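Long-range contacts in putative endonuclease/exonuclease/phosphatase family protein (Bacteroides thetaiotaomicron, PDB 3MPR), which probably acts as a metal-dependent hydrolase of the endonuclease/exonuclease/phosphatase family, perhaps a nuclease that cleaves phosphodiester bonds: residues Leu197-Glu202 with His229-Pro234; Arg207-Gly212 with Lys239-Leu244. All coordinates share one frame; numbering follows the deposited sequence. Where two conformers were deposited one is given.

How the interactions relate
Interactions 1 and 2 each add an outermost strand of this chain to one of the two large sheets of the fold. Interaction 1 pairs the short strand 198-199 antiparallel with strand 228-232; interaction 2 pairs strand 206-208 parallel with strand 237-243. Helix 200-203 joins the two edge strands, and the contacts meet where Tyr201 O probably accepts a hydrogen bond from Arg207 NH2. Both hold bridging waters. Interaction 1 lies deeper, with apolar packing between the sheets and an aspartate at a helix start, and no other chain touches it. Interaction 2 is also largely buried, but it turns on tyrosines and is partly covered by the second subunit.

Interaction 1 of 2, residues Leu197-Glu202 with His229-Pro234; sequences LCDSYE and HIFVSP
Leu197 sets its side chain against Phe231 at about a right angle, CD1 lying 4.0 Å from Phe231 CB, while CD2 fits against the backbone beside Val232 C at 3.6 Å. Phe191 of helix 186-192 stacks on the Phe231 ring and touches Leu197, so the leucine fills the hollow between helix and strand. Cys198 SG lies against the Pro234 ring, 3.8 Å from Pro234 CB. At this antiparallel edge of the DNase I-like sandwich, Cys198 and Val232 form a hydrogen-bonded pair, Asp199 and Phe231 a non-hydrogen-bonded one. On the face opposite Phe231, Ile230 packs on Val285 and Val232 on Leu287 of the other sheet. Ile230 O accepts from Ser200 N at 3.1 Å, nearly along the C=O axis; in the conformer given, Ser200 OG, beside its own N (chi1 -66°), adds a second bond of 2.9 Å from above the carbonyl plane. Asp199 caps the helix through OD1, which Tyr201 N meets at 2.9 Å from above the carboxylate plane; OD2 forms a salt bridge with Arg226 and a hydrogen bond with Tyr188 OH. One water joins OD1 to Ile230 N, another to His229 ND1. Arg226 probably keeps this buried carboxylate ionised.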
ATOM      1  N   LEU A 197     -24.483   6.122  10.218  1.00  7.47           N
ATOM      2  CA  LEU A 197     -23.103   5.934   9.742  1.00  8.70           C
ATOM      3  C   LEU A 197     -23.067   4.794   8.740  1.00 15.38           C
ATOM      4  O   LEU A 197     -23.944   3.933   8.750  1.00 11.75           O
ATOM      5  CB  LEU A 197     -22.174   5.558  10.894  1.00  6.41           C
ATOM      6  CG  LEU A 197     -21.885   6.627  11.954  1.00 11.91           C
ATOM      7  CD1 LEU A 197     -21.277   6.010  13.225  1.00 10.74           C
ATOM      8  CD2 LEU A 197     -20.976   7.705  11.378  1.00 11.44           C
ATOM      9  N   CYS A 198     -22.024   4.778   7.910  1.00 13.61           N
ATOM     10  CA  CYS A 198     -21.789   3.716   6.939  1.00 10.02           C
ATOM     11  C   CYS A 198     -20.466   3.029   7.217  1.00 10.55           C
ATOM     12  O   CYS A 198     -19.490   3.689   7.554  1.00 10.34           O
ATOM     13  CB  CYS A 198     -21.732   4.308   5.527  1.00 13.05           C
ATOM     14  SG  CYS A 198     -23.269   5.190   5.088  1.00 26.76           S
ATOM     15  N   ASP A 199     -20.427   1.713   7.040  1.00  9.08           N
ATOM     16  CA  ASP A 199     -19.174   0.966   7.109  1.00 10.55           C
ATOM     17  C   ASP A 199     -18.412   1.163   5.796  1.00 10.97           C
ATOM     18  O   ASP A 199     -18.924   0.820   4.733  1.00  9.12           O
ATOM     19  CB  ASP A 199     -19.496  -0.525   7.303  1.00  8.58           C
ATOM     20  CG  ASP A 199     -18.264  -1.370   7.480  1.00 11.69           C
ATOM     21  OD1 ASP A 199     -17.138  -0.831   7.357  1.00  9.72           O
ATOM     22  OD2 ASP A 199     -18.419  -2.582   7.754  1.00 12.66           O
ATOM     23  N   SER A 200     -17.202   1.715   5.853  1.00  6.31           N
ATOM     24  CA  SER A 200     -16.376   1.920   4.658  0.50  7.35           C
ATOM     25  C   SER A 200     -16.144   0.615   3.901  1.00  6.15           C
ATOM     26  O   SER A 200     -15.985   0.611   2.689  1.00  9.20           O
ATOM     27  CB  SER A 200     -14.999   2.497   5.029  0.50  7.25           C
ATOM     28  OG  SER A 200     -15.083   3.812   5.560  0.50  2.14           O
ATOM     29  N   TYR A 201     -16.072  -0.492   4.635  1.00  6.63           N
ATOM     30  CA  TYR A 201     -15.903  -1.797   3.986  1.00 10.62           C
ATOM     31  C   TYR A 201     -17.051  -2.065   3.026  1.00 14.07           C
ATOM     32  O   TYR A 201     -16.854  -2.576   1.915  1.00 10.86           O
ATOM     33  CB  TYR A 201     -15.825  -2.919   5.023  1.00  9.52           C
ATOM     34  CG  TYR A 201     -15.799  -4.298   4.405  1.00  9.40           C
ATOM     35  CD1 TYR A 201     -16.982  -4.996   4.163  1.00 12.24           C
ATOM     36  CD2 TYR A 201     -14.591  -4.900   4.050  1.00  8.88           C
ATOM     37  CE1 TYR A 201     -16.964  -6.267   3.584  1.00 11.40           C
ATOM     38  CE2 TYR A 201     -14.567  -6.175   3.477  1.00  9.25           C
ATOM     39  CZ  TYR A 201     -15.758  -6.844   3.249  1.00 11.48           C
ATOM     40  OH  TYR A 201     -15.737  -8.093   2.676  1.00 15.87           O
ATOM     41  N   GLU A 202     -18.259  -1.709   3.456  1.00  9.47           N
ATOM     42  CA  GLU A 202     -19.449  -1.995   2.661  1.00 10.05           C
ATOM     43  C   GLU A 202     -19.687  -0.948   1.583  1.00 13.57           C
ATOM     44  O   GLU A 202     -20.160  -1.272   0.493  1.00 15.01           O
ATOM     45  CB  GLU A 202     -20.699  -2.112   3.547  1.00 13.05           C
ATOM     46  CG  GLU A 202     -20.636  -3.223   4.591  1.00 14.74           C
ATOM     47  CD  GLU A 202     -20.704  -4.629   3.991  1.00 22.70           C
ATOM     48  OE1 GLU A 202     -21.027  -4.772   2.793  1.00 24.66           O
ATOM     49  OE2 GLU A 202     -20.423  -5.593   4.729  1.00 27.15           O
ATOM     50  N   HIS A 229     -12.758  -0.801  12.397  1.00  7.69           N
ATOM     51  CA  HIS A 229     -13.635  -0.254  11.378  1.00  9.27           C
ATOM     52  C   HIS A 229     -13.370   1.223  11.192  1.00 10.28           C
ATOM     53  O   HIS A 229     -12.849   1.897  12.091  1.00  9.54           O
ATOM     54  CB  HIS A 229     -15.112  -0.383  11.791  1.00 12.05           C
ATOM     55  CG  HIS A 229     -15.543  -1.777  12.117  1.00 10.67           C
ATOM     56  ND1 HIS A 229     -15.612  -2.777  11.168  1.00 11.91           N
ATOM     57  CD2 HIS A 229     -15.950  -2.334  13.283  1.00 11.68           C
ATOM     58  CE1 HIS A 229     -16.033  -3.891  11.739  1.00 13.43           C
ATOM     59  NE2 HIS A 229     -16.247  -3.649  13.021  1.00 12.88           N
ATOM     60  N   ILE A 230     -13.758   1.717  10.026  1.00  7.29           N
ATOM     61  CA  ILE A 230     -13.889   3.151   9.817  1.00  9.94           C
ATOM     62  C   ILE A 230     -15.322   3.410   9.369  1.00 10.21           C
ATOM     63  O   ILE A 230     -15.719   2.996   8.287  1.00  9.22           O
ATOM     64  CB  ILE A 230     -12.877   3.667   8.781  1.00  9.88           C
ATOM     65  CG1 ILE A 230     -11.443   3.387   9.279  1.00  9.02           C
ATOM     66  CG2 ILE A 230     -13.075   5.158   8.530  1.00  7.29           C
ATOM     67  CD1 ILE A 230     -10.334   3.938   8.364  1.00  9.69           C
ATOM     68  N   PHE A 231     -16.102   4.060  10.232  1.00  8.15           N
ATOM     69  CA  PHE A 231     -17.487   4.402   9.931  1.00  6.36           C
ATOM     70  C   PHE A 231     -17.517   5.870   9.541  1.00  9.74           C
ATOM     71  O   PHE A 231     -16.780   6.681  10.121  1.00 11.77           O
ATOM     72  CB  PHE A 231     -18.365   4.212  11.172  1.00  6.62           C
ATOM     73  CG  PHE A 231     -18.474   2.779  11.643  1.00  8.42           C
ATOM     74  CD1 PHE A 231     -19.244   1.861  10.941  1.00 10.01           C
ATOM     75  CD2 PHE A 231     -17.840   2.364  12.804  1.00  9.24           C
ATOM     76  CE1 PHE A 231     -19.371   0.551  11.382  1.00 10.55           C
ATOM     77  CE2 PHE A 231     -17.960   1.061  13.250  1.00 12.90           C
ATOM     78  CZ  PHE A 231     -18.735   0.152  12.543  1.00 11.13           C
ATOM     79  N   VAL A 232     -18.359   6.226   8.574  1.00  5.33           N
ATOM     80  CA  VAL A 232     -18.432   7.613   8.133  1.00  9.21           C
ATOM     81  C   VAL A 232     -19.870   8.057   7.925  1.00  8.47           C
ATOM     82  O   VAL A 232     -20.744   7.243   7.655  1.00  9.67           O
ATOM     83  CB  VAL A 232     -17.650   7.852   6.812  1.00 10.87           C
ATOM     84  CG1 VAL A 232     -16.176   7.513   6.983  1.00  9.84           C
ATOM     85  CG2 VAL A 232     -18.252   7.048   5.668  1.00 10.35           C
ATOM     86  N   SER A 233     -20.114   9.354   8.031  1.00 11.32           N
ATOM     87  CA  SER A 233     -21.439   9.869   7.689  1.00  9.87           C
ATOM     88  C   SER A 233     -21.740   9.540   6.224  1.00 11.47           C
ATOM     89  O   SER A 233     -20.839   9.487   5.397  1.00  9.72           O
ATOM     90  CB  SER A 233     -21.502  11.386   7.928  1.00 11.71           C
ATOM     91  OG  SER A 233     -21.196  11.725   9.273  1.00 13.93           O
ATOM     92  N   PRO A 234     -23.021   9.311   5.890  1.00 11.37           N
ATOM     93  CA  PRO A 234     -23.340   8.936   4.506  1.00 12.43           C
ATOM     94  C   PRO A 234     -23.042  10.066   3.521  1.00 12.31           C
ATOM     95  O   PRO A 234     -23.019   9.826   2.317  1.00 13.15           O
ATOM     96  CB  PRO A 234     -24.850   8.654   4.542  1.00 17.60           C
ATOM     97  CG  PRO A 234     -25.216   8.568   5.997  1.00 21.34           C
ATOM     98  CD  PRO A 234     -24.205   9.359   6.759  1.00 14.97           C
TER
HETATM   99  O   HOH W   1     -14.293   0.061   7.805  1.00  7.08           O
HETATM  100  O   HOH W   2     -15.317  -2.938   8.544  1.00 14.58           O

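Interaction 2 of 2, residues Arg207-Gly212 with Lys239-Leu244; sequences RYALNG and KRYGVL
The rings of Tyr208 and Tyr241 leave the paired strands on different faces of the sheet. Over the centre of one Tyr208 face sits a water, its oxygen 3.3 Å above the plane; the same water donates to Val243 O at 2.6 Å and accepts from Leu210 N, bridging the strand to the turn. Tyr41 of the second subunit stacks with the Tyr208 ring, whose OH is bonded to Asp246 of that subunit. At the edge of the Tyr241 ring lies Ala209 CB, 4.1 Å from Tyr241 CE1, while Arg207 CG comes obliquely to CD1 and the guanidinium plane stands 89° to the ring. Tyr201 meets Tyr241 edge-to-face and Arg207 through a cation-pi contact, and Arg207 NH2 bonds to Tyr201 O. Between these side chains runs a parallel beta ladder, which adds strand 206-208 as an outer strand to one of the two sheets of the DNase I-like fold. Tyr208 N bonds to Tyr241 O at 2.8 Å, and Val243 N to Tyr208 O at 3.0 Å. Gly242 CA-H also points to Tyr208 O. Where the ladder ends, Val243 pushes its two methyls into the turn: CG2 is 3.7 Å from Asn211 O, and CG1, anti to its backbone N (chi1 174°), covers Gly212 O at 3.8 Å, a buried oxygen with no hydrogen-bond partner in the model. A second water joins Asn211 O to Tyr241 OH.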
ATOM      1  N   ARG A 207     -12.741  -2.225  -3.114  1.00  6.31           N
ATOM      2  CA  ARG A 207     -12.367  -2.953  -1.907  1.00  8.19           C
ATOM      3  C   ARG A 207     -11.130  -3.826  -2.127  1.00  8.11           C
ATOM      4  O   ARG A 207     -11.102  -4.673  -3.028  1.00 11.36           O
ATOM      5  CB  ARG A 207     -13.541  -3.811  -1.422  1.00 12.18           C
ATOM      6  CG  ARG A 207     -13.272  -4.601  -0.125  1.00 13.70           C
ATOM      7  CD  ARG A 207     -14.379  -5.620   0.133  1.00 16.75           C
ATOM      8  NE  ARG A 207     -15.661  -4.985   0.417  1.00 15.79           N
ATOM      9  CZ  ARG A 207     -16.847  -5.535   0.170  1.00 15.94           C
ATOM     10  NH1 ARG A 207     -16.934  -6.740  -0.386  1.00 12.96           N
ATOM     11  NH2 ARG A 207     -17.954  -4.869   0.471  1.00 12.95           N
ATOM     12  N   TYR A 208     -10.110  -3.595  -1.301  1.00  4.46           N
ATOM     13  CA  TYR A 208      -8.873  -4.372  -1.297  1.00  6.81           C
ATOM     14  C   TYR A 208      -8.737  -5.000   0.088  1.00  7.36           C
ATOM     15  O   TYR A 208      -8.310  -4.352   1.035  1.00  8.69           O
ATOM     16  CB  TYR A 208      -7.673  -3.454  -1.588  1.00  5.50           C
ATOM     17  CG  TYR A 208      -6.340  -4.164  -1.665  1.00 11.75           C
ATOM     18  CD1 TYR A 208      -6.182  -5.298  -2.441  1.00  9.77           C
ATOM     19  CD2 TYR A 208      -5.239  -3.692  -0.959  1.00 11.55           C
ATOM     20  CE1 TYR A 208      -4.968  -5.956  -2.510  1.00 11.33           C
ATOM     21  CE2 TYR A 208      -4.014  -4.339  -1.031  1.00 12.96           C
ATOM     22  CZ  TYR A 208      -3.893  -5.467  -1.815  1.00 12.76           C
ATOM     23  OH  TYR A 208      -2.690  -6.111  -1.900  1.00 13.02           O
ATOM     24  N   ALA A 209      -9.118  -6.265   0.208  1.00  4.71           N
ATOM     25  CA  ALA A 209      -9.241  -6.879   1.525  1.00 12.72           C
ATOM     26  C   ALA A 209      -8.753  -8.317   1.499  1.00  8.88           C
ATOM     27  O   ALA A 209      -9.548  -9.235   1.375  1.00 10.36           O
ATOM     28  CB  ALA A 209     -10.689  -6.823   1.996  1.00 14.14           C
ATOM     29  N   LEU A 210      -7.440  -8.493   1.611  1.00  7.10           N
ATOM     30  CA  LEU A 210      -6.825  -9.811   1.529  1.00  7.81           C
ATOM     31  C   LEU A 210      -6.853 -10.488   2.874  1.00  9.09           C
ATOM     32  O   LEU A 210      -6.421 -11.629   3.004  1.00 10.48           O
ATOM     33  CB  LEU A 210      -5.384  -9.699   1.039  1.00  9.49           C
ATOM     34  CG  LEU A 210      -5.251  -9.036  -0.338  1.00  9.41           C
ATOM     35  CD1 LEU A 210      -3.778  -8.901  -0.686  1.00 11.84           C
ATOM     36  CD2 LEU A 210      -5.976  -9.857  -1.372  1.00  9.53           C
ATOM     37  N   ASN A 211      -7.367  -9.776   3.873  1.00  7.71           N
ATOM     38  CA  ASN A 211      -7.472 -10.316   5.216  1.00 10.80           C
ATOM     39  C   ASN A 211      -8.459  -9.476   6.023  1.00 10.85           C
ATOM     40  O   ASN A 211      -8.855  -8.381   5.596  1.00 10.35           O
ATOM     41  CB  ASN A 211      -6.100 -10.306   5.900  1.00  6.34           C
ATOM     42  CG  ASN A 211      -5.853 -11.554   6.736  1.00 12.50           C
ATOM     43  OD1 ASN A 211      -6.718 -11.975   7.497  1.00 12.15           O
ATOM     44  ND2 ASN A 211      -4.665 -12.158   6.585  1.00 11.29           N
ATOM     45  N   GLY A 212      -8.855 -10.001   7.177  1.00 10.65           N
ATOM     46  CA  GLY A 212      -9.558  -9.221   8.183  1.00  7.33           C
ATOM     47  C   GLY A 212      -8.546  -8.378   8.934  1.00 10.05           C
ATOM     48  O   GLY A 212      -7.408  -8.228   8.486  1.00  9.94           O
ATOM     49  N   LYS A 239     -14.321   6.131  -1.528  1.00  8.20           N
ATOM     50  CA  LYS A 239     -13.687   5.732  -2.777  1.00  6.33           C
ATOM     51  C   LYS A 239     -13.046   4.350  -2.658  1.00 12.04           C
ATOM     52  O   LYS A 239     -13.214   3.497  -3.534  1.00  8.98           O
ATOM     53  CB  LYS A 239     -12.623   6.753  -3.182  1.00  9.18           C
ATOM     54  CG  LYS A 239     -13.143   8.181  -3.326  1.00 16.77           C
ATOM     55  CD  LYS A 239     -13.810   8.409  -4.678  1.00 28.93           C
ATOM     56  CE  LYS A 239     -12.787   8.348  -5.812  1.00 31.23           C
ATOM     57  NZ  LYS A 239     -13.413   8.619  -7.129  1.00 30.42           N
ATOM     58  N   ARG A 240     -12.317   4.112  -1.574  1.00 10.29           N
ATOM     59  CA  ARG A 240     -11.505   2.894  -1.532  1.00 11.03           C
ATOM     60  C   ARG A 240     -11.206   2.463  -0.109  1.00 10.96           C
ATOM     61  O   ARG A 240     -11.031   3.293   0.774  1.00  8.08           O
ATOM     62  CB  ARG A 240     -10.208   3.100  -2.331  1.00  9.48           C
ATOM     63  CG  ARG A 240      -9.355   1.841  -2.545  1.00 12.96           C
ATOM     64  CD  ARG A 240      -8.447   1.988  -3.786  1.00 14.86           C
ATOM     65  NE  ARG A 240      -7.477   3.075  -3.636  1.00 12.57           N
ATOM     66  CZ  ARG A 240      -6.556   3.400  -4.539  1.00 14.20           C
ATOM     67  NH1 ARG A 240      -6.467   2.728  -5.691  1.00 10.70           N
ATOM     68  NH2 ARG A 240      -5.722   4.412  -4.293  1.00 10.60           N
ATOM     69  N   TYR A 241     -11.176   1.150   0.092  1.00  7.24           N
ATOM     70  CA  TYR A 241     -10.893   0.548   1.381  1.00  6.79           C
ATOM     71  C   TYR A 241      -9.757  -0.438   1.145  1.00  4.42           C
ATOM     72  O   TYR A 241      -9.773  -1.201   0.171  1.00  6.25           O
ATOM     73  CB  TYR A 241     -12.145  -0.178   1.884  1.00  7.88           C
ATOM     74  CG  TYR A 241     -11.960  -1.122   3.067  1.00 10.22           C
ATOM     75  CD1 TYR A 241     -11.408  -2.394   2.889  1.00 10.33           C
ATOM     76  CD2 TYR A 241     -12.371  -0.757   4.349  1.00  9.66           C
ATOM     77  CE1 TYR A 241     -11.259  -3.267   3.951  1.00  8.42           C
ATOM     78  CE2 TYR A 241     -12.236  -1.635   5.433  1.00  7.79           C
ATOM     79  CZ  TYR A 241     -11.681  -2.883   5.227  1.00  7.77           C
ATOM     80  OH  TYR A 241     -11.527  -3.760   6.280  1.00 11.24           O
ATOM     81  N   GLY A 242      -8.766  -0.417   2.022  1.00  6.62           N
ATOM     82  CA  GLY A 242      -7.686  -1.382   1.953  1.00  9.21           C
ATOM     83  C   GLY A 242      -7.255  -1.843   3.332  1.00  9.09           C
ATOM     84  O   GLY A 242      -7.234  -1.069   4.283  1.00  7.61           O
ATOM     85  N   VAL A 243      -6.944  -3.127   3.444  1.00  6.60           N
ATOM     86  CA  VAL A 243      -6.225  -3.647   4.596  1.00  5.69           C
ATOM     87  C   VAL A 243      -4.775  -3.850   4.172  1.00  6.34           C
ATOM     88  O   VAL A 243      -4.491  -4.556   3.197  1.00 11.67           O
ATOM     89  CB  VAL A 243      -6.830  -4.984   5.059  1.00 10.36           C
ATOM     90  CG1 VAL A 243      -6.006  -5.589   6.160  1.00 15.29           C
ATOM     91  CG2 VAL A 243      -8.269  -4.777   5.523  1.00  9.54           C
ATOM     92  N   LEU A 244      -3.850  -3.232   4.898  1.00  7.71           N
ATOM     93  CA  LEU A 244      -2.445  -3.260   4.503  1.00  6.13           C
ATOM     94  C   LEU A 244      -1.718  -4.384   5.247  1.00  8.54           C
ATOM     95  O   LEU A 244      -1.554  -4.341   6.465  1.00  9.90           O
ATOM     96  CB  LEU A 244      -1.801  -1.895   4.772  1.00  4.42           C
ATOM     97  CG  LEU A 244      -2.671  -0.735   4.230  1.00  8.67           C
ATOM     98  CD1 LEU A 244      -2.043   0.630   4.496  1.00  6.74           C
ATOM     99  CD2 LEU A 244      -2.951  -0.908   2.738  1.00 12.74           C
TER
HETATM  100  O   HOH W   3      -5.584  -6.147   1.390  1.00 11.00           O
HETATM  101  O   HOH W   4     -11.135  -6.677   5.952  1.00 12.25           O